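Local coordinates for predicted protease of the collagenase family (Methanopyrus kandleri, PDB 5D88), which binds zinc and probably acts as a peptidase of the U32 family, built on a TIM barrel, at residues H51-T55 / L83-T87; P123-E127 / F154-A159; E149-E155 / I178-V184; A159-V164 / V184-A189. All coordinates share one frame. Numbering follows the deposited sequence.

Contact 1: H51-T55 / L83-T87; sequences HGVAT and LMDFT
The carboxylate of D85 (chi1 p, +66°) ties the two loops together by accepting three hydrogen bonds from 51-55. T55 OG1 donates to D85 OD2 at 2.7 Å, while D85 OD1 accepts from A54 N (2.9 Å) and T55 N (3.3 Å); OD2 is also hydrogen-bonded to S140 OG. A weak backbone bond, F86 N to G52 O (3.3 Å), adds to them, with M84 CA making a CH...O contact to G52 O at 3.4 Å. The segments run 83° apart and come closest at A54 and F86, whose CA atoms lie 4.4 Å apart. G52 has phi/psi 104/114, and a CB there would strike both the carbonyl of H51 and the F86 ring, so the absence of a side chain lets F86 (chi1 p) pack close. Around this core, V53 CG1 meets L83 CD2 (4.0 Å), and H51 CB touches M84 SD (3.5 Å). Both loops follow barrel strands, 43-47 and 79-83, at the C-terminal end of a parallel TIM barrel, where active sites of this fold lie; the T87 side chain is about 7 Å from the bound zinc. Helix 98-113 packs on H51 and M84, and helix 200-213 on A54 and F86.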
loop_
_atom_site.group_PDB
_atom_site.type_symbol
_atom_site.label_atom_id
_atom_site.label_comp_id
_atom_site.label_asym_id
_atom_site.label_seq_id
_atom_site.Cartn_x
_atom_site.Cartn_y
_atom_site.Cartn_z
ATOM N N HIS A 51 10.738 4.934 -14.466
ATOM C CA HIS A 51 11.296 4.597 -13.173
ATOM C C HIS A 51 10.254 4.351 -12.092
ATOM O O HIS A 51 10.632 4.035 -10.955
ATOM C CB HIS A 51 12.272 5.685 -12.773
ATOM C CG HIS A 51 13.431 5.750 -13.707
ATOM N ND1 HIS A 51 13.762 6.875 -14.430
ATOM C CD2 HIS A 51 14.298 4.786 -14.090
ATOM C CE1 HIS A 51 14.812 6.610 -15.189
ATOM N NE2 HIS A 51 15.156 5.349 -15.003
ATOM N N GLY A 52 8.963 4.440 -12.428
ATOM C CA GLY A 52 7.893 4.061 -11.524
ATOM C C GLY A 52 7.187 5.239 -10.888
ATOM O O GLY A 52 7.772 5.996 -10.104
ATOM N N VAL A 53 5.913 5.392 -11.247
ATOM C CA VAL A 53 5.046 6.463 -10.774
ATOM C C VAL A 53 3.760 5.832 -10.242
ATOM O O VAL A 53 3.121 5.040 -10.944
ATOM C CB VAL A 53 4.734 7.473 -11.897
ATOM C CG1 VAL A 53 3.806 8.574 -11.368
ATOM C CG2 VAL A 53 6.037 8.084 -12.436
ATOM N N ALA A 54 3.397 6.165 -8.998
ATOM C CA ALA A 54 2.146 5.708 -8.392
ATOM C C ALA A 54 0.999 6.691 -8.568
ATOM O O ALA A 54 -0.171 6.288 -8.547
ATOM C CB ALA A 54 2.350 5.456 -6.897
ATOM N N THR A 55 1.300 7.975 -8.689
ATOM C CA THR A 55 0.251 8.963 -8.904
ATOM C C THR A 55 -0.507 8.605 -10.176
ATOM O O THR A 55 0.097 8.237 -11.186
ATOM C CB THR A 55 0.869 10.359 -8.997
ATOM O OG1 THR A 55 1.342 10.765 -7.700
ATOM C CG2 THR A 55 -0.129 11.394 -9.431
ATOM N N LEU A 83 8.976 13.276 -10.480
ATOM C CA LEU A 83 8.001 12.461 -9.763
ATOM C C LEU A 83 8.318 10.997 -10.031
ATOM O O LEU A 83 8.162 10.509 -11.158
ATOM C CB LEU A 83 6.578 12.814 -10.191
ATOM C CG LEU A 83 5.424 12.064 -9.520
ATOM C CD1 LEU A 83 5.359 12.388 -8.016
ATOM C CD2 LEU A 83 4.130 12.434 -10.187
ATOM N N MET A 84 8.765 10.308 -8.987
ATOM C CA MET A 84 9.177 8.901 -9.038
ATOM C C MET A 84 8.621 8.243 -7.779
ATOM O O MET A 84 9.344 7.716 -6.941
ATOM C CB MET A 84 10.698 8.760 -9.115
ATOM C CG MET A 84 11.136 7.357 -9.477
ATOM S SD MET A 84 12.913 7.253 -9.684
ATOM C CE MET A 84 13.384 7.611 -8.030
ATOM N N ASP A 85 7.294 8.295 -7.625
ATOM C CA ASP A 85 6.670 7.993 -6.344
ATOM C C ASP A 85 5.998 6.631 -6.316
ATOM O O ASP A 85 5.019 6.446 -5.599
ATOM C CB ASP A 85 5.687 9.086 -5.934
ATOM C CG ASP A 85 4.474 9.193 -6.834
ATOM O OD1 ASP A 85 4.441 8.632 -7.926
ATOM O OD2 ASP A 85 3.525 9.876 -6.419
ATOM N N PHE A 86 6.555 5.661 -7.030
ATOM C CA PHE A 86 6.087 4.291 -6.921
ATOM C C PHE A 86 5.960 3.852 -5.468
ATOM O O PHE A 86 6.787 4.197 -4.614
ATOM C CB PHE A 86 7.017 3.326 -7.676
ATOM C CG PHE A 86 8.433 3.296 -7.184
ATOM C CD1 PHE A 86 8.783 2.497 -6.110
ATOM C CD2 PHE A 86 9.416 4.031 -7.833
ATOM C CE1 PHE A 86 10.071 2.433 -5.683
ATOM C CE2 PHE A 86 10.729 3.974 -7.419
ATOM C CZ PHE A 86 11.061 3.178 -6.333
ATOM N N THR A 87 4.921 3.059 -5.196
ATOM C CA THR A 87 4.711 2.504 -3.869
ATOM C C THR A 87 5.167 1.063 -3.762
ATOM O O THR A 87 5.113 0.483 -2.665
ATOM C CB THR A 87 3.236 2.635 -3.472
ATOM O OG1 THR A 87 2.383 2.097 -4.495
ATOM C CG2 THR A 87 2.914 4.108 -3.230
#

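Contact 2: P123-E127 / F154-A159; sequences PYLVE and FERLGA
L157 and V126 carry most of this apolar helix-to-helix contact, which has no hydrogen bond between its segments. Both point their CA-to-CB bonds toward the opposite segment. L157, in the mt rotamer (chi1 -69°, chi2 170°), brings CD1 to 3.6 Å from P123 CB and CB to 3.9 Å from V126 CG1; its CD2 lies 3.6 Å from E127 OE2. V126 (chi1 t) sets CG2 4.0 Å from CD1 at the edge of the F154 ring and CG1 3.7 Å from A159 N. P123 completes the apolar patch, its CG 4.2 Å from F154 CZ. In register, the CA atoms of P123 and F154 are 7.0 Å apart and those of E127 and L157 only 5.0 Å, a closeness that lets E127 CA make a CH...O contact with L157 O (3.4 Å). Helix 148-157 ends here in a Schellman motif: G158, at phi/psi 125/13, donates from N to E155 O (2.9 Å) and A159 N donates to F154 O (3.0 Å). The positive phi of G158 would jam a CB against the preceding carbonyl. M228 of the second subunit packs on E127 and L157, and F202 of that subunit on P123. The two helices are successive outer helices of the barrel, lying over strand 136-139, whose V137 touches V126 and whose V139 touches F154 and A159.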
loop_
_atom_site.group_PDB
_atom_site.type_symbol
_atom_site.label_atom_id
_atom_site.label_comp_id
_atom_site.label_asym_id
_atom_site.label_seq_id
_atom_site.Cartn_x
_atom_site.Cartn_y
_atom_site.Cartn_z
ATOM N N PRO A 123 10.193 4.583 1.473
ATOM C CA PRO A 123 11.123 5.005 2.530
ATOM C C PRO A 123 12.580 4.693 2.240
ATOM O O PRO A 123 13.496 5.416 2.676
ATOM C CB PRO A 123 10.637 4.203 3.745
ATOM C CG PRO A 123 9.303 3.765 3.463
ATOM C CD PRO A 123 9.111 3.726 1.988
ATOM N N TYR A 124 12.835 3.602 1.539
ATOM C CA TYR A 124 14.221 3.271 1.238
ATOM C C TYR A 124 14.825 4.292 0.281
ATOM O O TYR A 124 15.996 4.669 0.423
ATOM C CB TYR A 124 14.269 1.856 0.671
ATOM C CG TYR A 124 15.622 1.324 0.310
ATOM C CD1 TYR A 124 16.701 1.418 1.181
ATOM C CD2 TYR A 124 15.815 0.671 -0.896
ATOM C CE1 TYR A 124 17.934 0.874 0.842
ATOM C CE2 TYR A 124 17.045 0.146 -1.243
ATOM C CZ TYR A 124 18.091 0.248 -0.369
ATOM O OH TYR A 124 19.301 -0.283 -0.723
ATOM N N LEU A 125 14.039 4.748 -0.708
ATOM C CA LEU A 125 14.517 5.787 -1.613
ATOM C C LEU A 125 14.759 7.095 -0.881
ATOM O O LEU A 125 15.702 7.823 -1.204
ATOM C CB LEU A 125 13.529 6.020 -2.749
ATOM C CG LEU A 125 13.844 5.275 -4.019
ATOM C CD1 LEU A 125 13.849 3.761 -3.741
ATOM C CD2 LEU A 125 12.826 5.684 -5.048
ATOM N N VAL A 126 13.872 7.450 0.054
ATOM C CA VAL A 126 14.085 8.648 0.864
ATOM C C VAL A 126 15.460 8.590 1.501
ATOM O O VAL A 126 16.235 9.553 1.467
ATOM C CB VAL A 126 12.984 8.779 1.939
ATOM C CG1 VAL A 126 13.295 9.921 2.906
ATOM C CG2 VAL A 126 11.608 9.002 1.297
ATOM N N GLU A 127 15.769 7.452 2.110
ATOM C CA GLU A 127 17.018 7.311 2.845
ATOM C C GLU A 127 18.227 7.409 1.914
ATOM O O GLU A 127 19.211 8.102 2.218
ATOM C CB GLU A 127 16.992 5.982 3.602
ATOM C CG GLU A 127 18.009 5.830 4.686
ATOM C CD GLU A 127 17.748 4.568 5.493
ATOM O OE1 GLU A 127 17.463 3.508 4.882
ATOM O OE2 GLU A 127 17.793 4.644 6.730
ATOM N N PHE A 154 9.427 9.723 8.428
ATOM C CA PHE A 154 9.948 10.135 7.128
ATOM C C PHE A 154 10.982 11.251 7.273
ATOM O O PHE A 154 11.979 11.279 6.536
ATOM C CB PHE A 154 8.809 10.552 6.196
ATOM C CG PHE A 154 8.235 9.424 5.399
ATOM C CD1 PHE A 154 8.880 8.941 4.270
ATOM C CD2 PHE A 154 7.057 8.829 5.783
ATOM C CE1 PHE A 154 8.335 7.910 3.531
ATOM C CE2 PHE A 154 6.521 7.795 5.054
ATOM C CZ PHE A 154 7.159 7.333 3.935
ATOM N N GLU A 155 10.792 12.149 8.232
ATOM C CA GLU A 155 11.803 13.167 8.504
ATOM C C GLU A 155 13.116 12.523 8.930
ATOM O O GLU A 155 14.196 12.891 8.445
ATOM C CB GLU A 155 11.300 14.128 9.586
ATOM C CG GLU A 155 12.337 15.174 9.993
ATOM C CD GLU A 155 11.817 16.153 11.044
ATOM O OE1 GLU A 155 11.485 15.713 12.167
ATOM O OE2 GLU A 155 11.726 17.359 10.732
ATOM N N ARG A 156 13.035 11.546 9.837
ATOM C CA ARG A 156 14.226 10.874 10.335
ATOM C C ARG A 156 14.971 10.163 9.211
ATOM O O ARG A 156 16.208 10.130 9.212
ATOM C CB ARG A 156 13.837 9.896 11.442
ATOM C CG ARG A 156 15.043 9.293 12.167
ATOM C CD ARG A 156 14.654 8.343 13.309
ATOM N NE ARG A 156 13.603 7.408 12.928
ATOM C CZ ARG A 156 13.802 6.302 12.219
ATOM N NH1 ARG A 156 15.022 5.971 11.803
ATOM N NH2 ARG A 156 12.773 5.523 11.920
ATOM N N LEU A 157 14.244 9.640 8.226
ATOM C CA LEU A 157 14.879 8.993 7.088
ATOM C C LEU A 157 15.518 9.983 6.134
ATOM O O LEU A 157 16.344 9.570 5.306
ATOM C CB LEU A 157 13.872 8.145 6.318
ATOM C CG LEU A 157 13.346 6.895 7.013
ATOM C CD1 LEU A 157 12.200 6.365 6.163
ATOM C CD2 LEU A 157 14.423 5.819 7.204
ATOM N N GLY A 158 15.154 11.265 6.220
ATOM C CA GLY A 158 15.819 12.293 5.440
ATOM C C GLY A 158 14.928 13.165 4.571
ATOM O O GLY A 158 15.430 13.905 3.722
ATOM N N ALA A 159 13.619 13.118 4.760
ATOM C CA ALA A 159 12.762 13.978 3.962
ATOM C C ALA A 159 13.048 15.443 4.252
ATOM O O ALA A 159 13.275 15.831 5.400
ATOM C CB ALA A 159 11.286 13.675 4.231
#

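Contact 3: E149-E155 / I178-V184; sequences EKAWHFE and IRERVSV
V182 CG1 sits at the apolar centre, 3.6 Å from W152 CA, 3.7 Å from A151 C and 4.0 Å from A151 CB; A151 CB also meets I178 CG2 at 3.8 Å. V182 has left the helix (phi/psi -126/162, chi1 m), which turns it toward 149-155. CA registers are A151 with I178 at 6.8 Å, W152 with V182 at 5.8 Å and E155 with V184 at 6.9 Å. Helices 148-157 and 172-181 are consecutive outer helices of the TIM barrel, and their inner side rests on its strands: A151 touches I162 and I178 touches L186, while V184, beyond the second helix, also touches I162. Farther out, R181 (chi1 t, chi2 p) lays its guanidinium flat on W152 (chi1 t, chi2 86°), centres 4.1 Å apart and planes at 18°. This is a cation-pi stack, with R181 CZ 4.1 Å from the centroid of the five-membered ring. E149 OE2 approaches R181 NH1 only to 4.1 Å, beyond a salt bridge. At the other end E155, extended with chi1 and chi2 both t, accepts a hydrogen bond at OE2 from S183 N (2.7 Å), in the turn that leaves helix 172-181. Water 1 donates to E155 OE1 (2.5 Å) and, weakly, to R181 O (3.4 Å).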
loop_
_atom_site.group_PDB
_atom_site.type_symbol
_atom_site.label_atom_id
_atom_site.label_comp_id
_atom_site.label_asym_id
_atom_site.label_seq_id
_atom_site.Cartn_x
_atom_site.Cartn_y
_atom_site.Cartn_z
ATOM N N GLU A 149 3.268 10.739 13.754
ATOM C CA GLU A 149 4.188 9.608 13.833
ATOM C C GLU A 149 4.788 9.291 12.469
ATOM O O GLU A 149 6.003 9.125 12.332
ATOM C CB GLU A 149 3.464 8.378 14.388
ATOM C CG GLU A 149 3.067 8.463 15.871
ATOM C CD GLU A 149 1.920 9.434 16.181
ATOM O OE1 GLU A 149 0.999 9.630 15.354
ATOM O OE2 GLU A 149 1.942 10.001 17.294
ATOM N N LYS A 150 3.939 9.166 11.450
ATOM C CA LYS A 150 4.422 8.857 10.110
ATOM C C LYS A 150 5.315 9.966 9.586
ATOM O O LYS A 150 6.353 9.701 8.968
ATOM C CB LYS A 150 3.250 8.624 9.162
ATOM C CG LYS A 150 2.633 7.264 9.318
ATOM C CD LYS A 150 1.633 6.937 8.202
ATOM C CE LYS A 150 1.378 5.415 8.178
ATOM N NZ LYS A 150 0.222 4.978 7.365
ATOM N N ALA A 151 4.925 11.216 9.814
ATOM C CA ALA A 151 5.758 12.328 9.376
ATOM C C ALA A 151 7.121 12.274 10.040
ATOM O O ALA A 151 8.149 12.494 9.390
ATOM C CB ALA A 151 5.065 13.648 9.695
ATOM N N TRP A 152 7.150 11.983 11.336
ATOM C CA TRP A 152 8.415 11.993 12.068
ATOM C C TRP A 152 9.372 10.928 11.535
ATOM O O TRP A 152 10.579 11.169 11.408
ATOM C CB TRP A 152 8.143 11.800 13.563
ATOM C CG TRP A 152 9.381 11.909 14.401
ATOM C CD1 TRP A 152 9.933 13.055 14.912
ATOM C CD2 TRP A 152 10.237 10.841 14.804
ATOM N NE1 TRP A 152 11.068 12.754 15.615
ATOM C CE2 TRP A 152 11.278 11.403 15.559
ATOM C CE3 TRP A 152 10.221 9.463 14.607
ATOM C CZ2 TRP A 152 12.292 10.634 16.118
ATOM C CZ3 TRP A 152 11.236 8.703 15.161
ATOM C CH2 TRP A 152 12.251 9.289 15.909
ATOM N N HIS A 153 8.857 9.744 11.201
ATOM C CA HIS A 153 9.730 8.720 10.655
ATOM C C HIS A 153 10.259 9.104 9.283
ATOM O O HIS A 153 11.440 8.854 8.989
ATOM C CB HIS A 153 8.998 7.385 10.639
ATOM C CG HIS A 153 8.890 6.771 12.008
ATOM N ND1 HIS A 153 9.915 6.041 12.578
ATOM C CD2 HIS A 153 7.904 6.815 12.939
ATOM C CE1 HIS A 153 9.556 5.641 13.785
ATOM N NE2 HIS A 153 8.342 6.102 14.031
ATOM N N PHE A 154 9.427 9.723 8.428
ATOM C CA PHE A 154 9.948 10.135 7.128
ATOM C C PHE A 154 10.982 11.251 7.273
ATOM O O PHE A 154 11.979 11.279 6.536
ATOM C CB PHE A 154 8.809 10.552 6.196
ATOM C CG PHE A 154 8.235 9.424 5.399
ATOM C CD1 PHE A 154 8.880 8.941 4.270
ATOM C CD2 PHE A 154 7.057 8.829 5.783
ATOM C CE1 PHE A 154 8.335 7.910 3.531
ATOM C CE2 PHE A 154 6.521 7.795 5.054
ATOM C CZ PHE A 154 7.159 7.333 3.935
ATOM N N GLU A 155 10.792 12.149 8.232
ATOM C CA GLU A 155 11.803 13.167 8.504
ATOM C C GLU A 155 13.116 12.523 8.930
ATOM O O GLU A 155 14.196 12.891 8.445
ATOM C CB GLU A 155 11.300 14.128 9.586
ATOM C CG GLU A 155 12.337 15.174 9.993
ATOM C CD GLU A 155 11.817 16.153 11.044
ATOM O OE1 GLU A 155 11.485 15.713 12.167
ATOM O OE2 GLU A 155 11.726 17.359 10.732
ATOM N N ILE A 178 1.048 17.660 13.139
ATOM C CA ILE A 178 2.246 17.277 12.392
ATOM C C ILE A 178 3.331 18.340 12.544
ATOM O O ILE A 178 4.492 18.019 12.807
ATOM C CB ILE A 178 1.904 17.010 10.913
ATOM C CG1 ILE A 178 1.104 15.697 10.782
ATOM C CG2 ILE A 178 3.173 16.909 10.080
ATOM C CD1 ILE A 178 0.395 15.482 9.436
ATOM N N ARG A 179 2.968 19.617 12.399
ATOM C CA ARG A 179 3.939 20.699 12.559
ATOM C C ARG A 179 4.591 20.691 13.932
ATOM O O ARG A 179 5.766 21.052 14.066
ATOM C CB ARG A 179 3.270 22.048 12.355
ATOM C CG ARG A 179 2.974 22.361 10.953
ATOM C CD ARG A 179 3.627 23.651 10.565
ATOM N NE ARG A 179 3.130 24.059 9.259
ATOM C CZ ARG A 179 3.852 24.082 8.149
ATOM N NH1 ARG A 179 5.143 23.747 8.159
ATOM N NH2 ARG A 179 3.272 24.451 7.021
ATOM N N GLU A 180 3.829 20.356 14.976
ATOM C CA GLU A 180 4.404 20.312 16.316
ATOM C C GLU A 180 5.513 19.272 16.400
ATOM O O GLU A 180 6.437 19.407 17.204
ATOM C CB GLU A 180 3.318 20.010 17.351
ATOM C CG GLU A 180 2.321 21.144 17.602
ATOM C CD GLU A 180 1.067 20.668 18.357
ATOM O OE1 GLU A 180 1.110 19.543 18.906
ATOM O OE2 GLU A 180 0.039 21.403 18.393
ATOM N N ARG A 181 5.458 18.253 15.549
ATOM C CA ARG A 181 6.326 17.093 15.653
ATOM C C ARG A 181 7.554 17.178 14.767
ATOM O O ARG A 181 8.614 16.665 15.144
ATOM C CB ARG A 181 5.535 15.835 15.286
ATOM C CG ARG A 181 6.239 14.543 15.598
ATOM C CD ARG A 181 6.246 14.253 17.087
ATOM N NE ARG A 181 7.228 13.222 17.394
ATOM C CZ ARG A 181 7.004 11.908 17.338
ATOM N NH1 ARG A 181 5.812 11.429 16.990
ATOM N NH2 ARG A 181 7.987 11.068 17.638
ATOM N N VAL A 182 7.442 17.802 13.593
ATOM C CA VAL A 182 8.516 17.781 12.614
ATOM C C VAL A 182 8.877 19.200 12.212
ATOM O O VAL A 182 8.126 20.152 12.425
ATOM C CB VAL A 182 8.148 16.960 11.361
ATOM C CG1 VAL A 182 7.905 15.514 11.729
ATOM C CG2 VAL A 182 6.932 17.546 10.677
ATOM N N SER A 183 10.056 19.324 11.620
ATOM C CA SER A 183 10.582 20.608 11.192
ATOM C C SER A 183 10.635 20.752 9.679
ATOM O O SER A 183 11.048 21.803 9.186
ATOM C CB SER A 183 11.976 20.807 11.786
ATOM O OG SER A 183 11.869 20.999 13.183
ATOM N N VAL A 184 10.217 19.732 8.931
ATOM C CA VAL A 184 10.238 19.766 7.473
ATOM C C VAL A 184 9.214 20.753 6.942
ATOM O O VAL A 184 8.310 21.193 7.664
ATOM C CB VAL A 184 9.952 18.383 6.864
ATOM C CG1 VAL A 184 11.025 17.394 7.215
ATOM C CG2 VAL A 184 8.558 17.877 7.318
HETATM O O HOH W 1 11.883 17.043 14.281
#

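Contact 4: A159-V164 / V184-A189; sequences ADVITV and VELRTA
Strands 161-163 and 185-189 are parallel neighbours in the TIM barrel, joined through helix 172-181 as a beta-alpha-beta unit; their axes approach to 4.6 Å and cross at -29°. V161 pairs with E185, I162 with L186 and T163 with R187 (CA-CA 4.6, 5.1 and 4.4 Å). Four backbone hydrogen bonds hold this register: E185 N to D160 O (3.2 Å), I162 N to E185 O (2.9 Å), R187 N to I162 O (2.9 Å) and V164 N to R187 O (3.0 Å). CH...O contacts supplement them, the shortest from T163 CA to R187 O (3.2 Å). Apolar packing occurs on the I162 and L186 face, next to helix 148-157: I162 CD1 meets V184 CG2 at 3.8 Å and I162 CB meets L186 CD2 at 4.2 Å. V161, T163 and R187 point to the opposite face, into the barrel, where R187 forms a salt bridge with E244, a hydrogen bond with Q81 and a cation-pi contact with W25. T163 OG1 is hydrogen-bonded to V139 O; water 2 donates to T163 OG1 (2.8 Å) and accepts from R187 NH1 (3.1 Å).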
loop_
_atom_site.group_PDB
_atom_site.type_symbol
_atom_site.label_atom_id
_atom_site.label_comp_id
_atom_site.label_asym_id
_atom_site.label_seq_id
_atom_site.Cartn_x
_atom_site.Cartn_y
_atom_site.Cartn_z
ATOM N N ALA A 159 13.619 13.118 4.760
ATOM C CA ALA A 159 12.762 13.978 3.962
ATOM C C ALA A 159 13.048 15.443 4.252
ATOM O O ALA A 159 13.275 15.831 5.400
ATOM C CB ALA A 159 11.286 13.675 4.231
ATOM N N ASP A 160 13.034 16.257 3.192
ATOM C CA ASP A 160 13.077 17.718 3.299
ATOM C C ASP A 160 11.691 18.343 3.298
ATOM O O ASP A 160 11.480 19.404 3.907
ATOM C CB ASP A 160 13.867 18.303 2.126
ATOM C CG ASP A 160 15.329 17.865 2.121
ATOM O OD1 ASP A 160 15.982 17.986 3.180
ATOM O OD2 ASP A 160 15.823 17.420 1.059
ATOM N N VAL A 161 10.760 17.702 2.603
ATOM C CA VAL A 161 9.388 18.163 2.401
ATOM C C VAL A 161 8.498 16.941 2.512
ATOM O O VAL A 161 8.829 15.886 1.959
ATOM C CB VAL A 161 9.205 18.802 1.008
ATOM C CG1 VAL A 161 7.785 19.272 0.791
ATOM C CG2 VAL A 161 10.190 19.907 0.787
ATOM N N ILE A 162 7.371 17.071 3.205
ATOM C CA ILE A 162 6.394 15.996 3.296
ATOM C C ILE A 162 5.074 16.498 2.740
ATOM O O ILE A 162 4.560 17.529 3.184
ATOM C CB ILE A 162 6.232 15.484 4.730
ATOM C CG1 ILE A 162 7.534 14.800 5.172
ATOM C CG2 ILE A 162 5.086 14.483 4.794
ATOM C CD1 ILE A 162 7.552 14.330 6.609
ATOM N N THR A 163 4.547 15.783 1.757
ATOM C CA THR A 163 3.209 16.028 1.236
ATOM C C THR A 163 2.239 15.225 2.094
ATOM O O THR A 163 2.380 14.000 2.213
ATOM C CB THR A 163 3.095 15.603 -0.233
ATOM O OG1 THR A 163 4.204 16.091 -0.985
ATOM C CG2 THR A 163 1.847 16.161 -0.842
ATOM N N VAL A 164 1.298 15.905 2.741
ATOM C CA VAL A 164 0.347 15.180 3.573
ATOM C C VAL A 164 -0.640 14.419 2.692
ATOM O O VAL A 164 -0.890 14.759 1.526
ATOM C CB VAL A 164 -0.404 16.119 4.530
ATOM C CG1 VAL A 164 0.561 16.857 5.448
ATOM C CG2 VAL A 164 -1.301 17.090 3.741
ATOM N N VAL A 184 10.217 19.732 8.931
ATOM C CA VAL A 184 10.238 19.766 7.473
ATOM C C VAL A 184 9.214 20.753 6.942
ATOM O O VAL A 184 8.310 21.193 7.664
ATOM C CB VAL A 184 9.952 18.383 6.864
ATOM C CG1 VAL A 184 11.025 17.394 7.215
ATOM C CG2 VAL A 184 8.558 17.877 7.318
ATOM N N GLU A 185 9.349 21.094 5.668
ATOM C CA GLU A 185 8.306 21.821 4.975
ATOM C C GLU A 185 7.130 20.890 4.723
ATOM O O GLU A 185 7.302 19.694 4.479
ATOM C CB GLU A 185 8.833 22.357 3.643
ATOM C CG GLU A 185 10.059 23.234 3.765
ATOM C CD GLU A 185 9.776 24.493 4.518
ATOM O OE1 GLU A 185 9.005 25.306 3.990
ATOM O OE2 GLU A 185 10.322 24.673 5.632
ATOM N N LEU A 186 5.924 21.441 4.770
ATOM C CA LEU A 186 4.735 20.661 4.462
ATOM C C LEU A 186 4.108 21.129 3.158
ATOM O O LEU A 186 3.896 22.332 2.944
ATOM C CB LEU A 186 3.714 20.736 5.585
ATOM C CG LEU A 186 4.211 20.189 6.909
ATOM C CD1 LEU A 186 3.093 20.353 7.894
ATOM C CD2 LEU A 186 4.635 18.727 6.820
ATOM N N ARG A 187 3.781 20.161 2.313
ATOM C CA ARG A 187 3.164 20.379 1.018
ATOM C C ARG A 187 1.772 19.773 1.012
ATOM O O ARG A 187 1.522 18.742 1.650
ATOM C CB ARG A 187 4.013 19.732 -0.074
ATOM C CG ARG A 187 3.477 19.829 -1.493
ATOM C CD ARG A 187 4.396 19.098 -2.488
ATOM N NE ARG A 187 5.568 19.878 -2.850
ATOM C CZ ARG A 187 6.371 19.607 -3.872
ATOM N NH1 ARG A 187 6.137 18.566 -4.666
ATOM N NH2 ARG A 187 7.417 20.382 -4.105
ATOM N N THR A 188 0.875 20.413 0.262
ATOM C CA THR A 188 -0.458 19.897 -0.001
ATOM C C THR A 188 -0.625 19.671 -1.493
ATOM O O THR A 188 -0.195 20.496 -2.307
ATOM C CB THR A 188 -1.537 20.866 0.502
ATOM O OG1 THR A 188 -2.822 20.373 0.137
ATOM C CG2 THR A 188 -1.355 22.258 -0.086
ATOM N N ALA A 189 -1.222 18.540 -1.843
ATOM C CA ALA A 189 -1.516 18.189 -3.227
ATOM C C ALA A 189 -2.984 18.441 -3.499
ATOM O O ALA A 189 -3.835 17.922 -2.778
ATOM C CB ALA A 189 -1.195 16.722 -3.501
HETATM O O HOH W 2 4.332 16.267 -3.766
HETATM O O HOH W 3 -2.137 16.828 0.120
#

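From the N terminus, contact 1 comes first, closing a loop through helix 63-75 and strand 79-83 to join the loops after two successive barrel strands. Contact 2 opens only after it closes, yet touches it through L125, which packs on M84 and F86. It spans strand 136-139 and links the outer helices 123-132 and 148-157. Contact 3 starts before contact 2 has closed, so these two cross, sharing F154 and E155, and it carries the helix layer on to 172-181. Contact 4 follows contact 2 in series but crosses contact 3, sharing A159 with contact 2 and V184 with contact 3; it joins the strands beneath those helices. Contacts 1, 2 and 3 meet the second subunit; contact 4 does not.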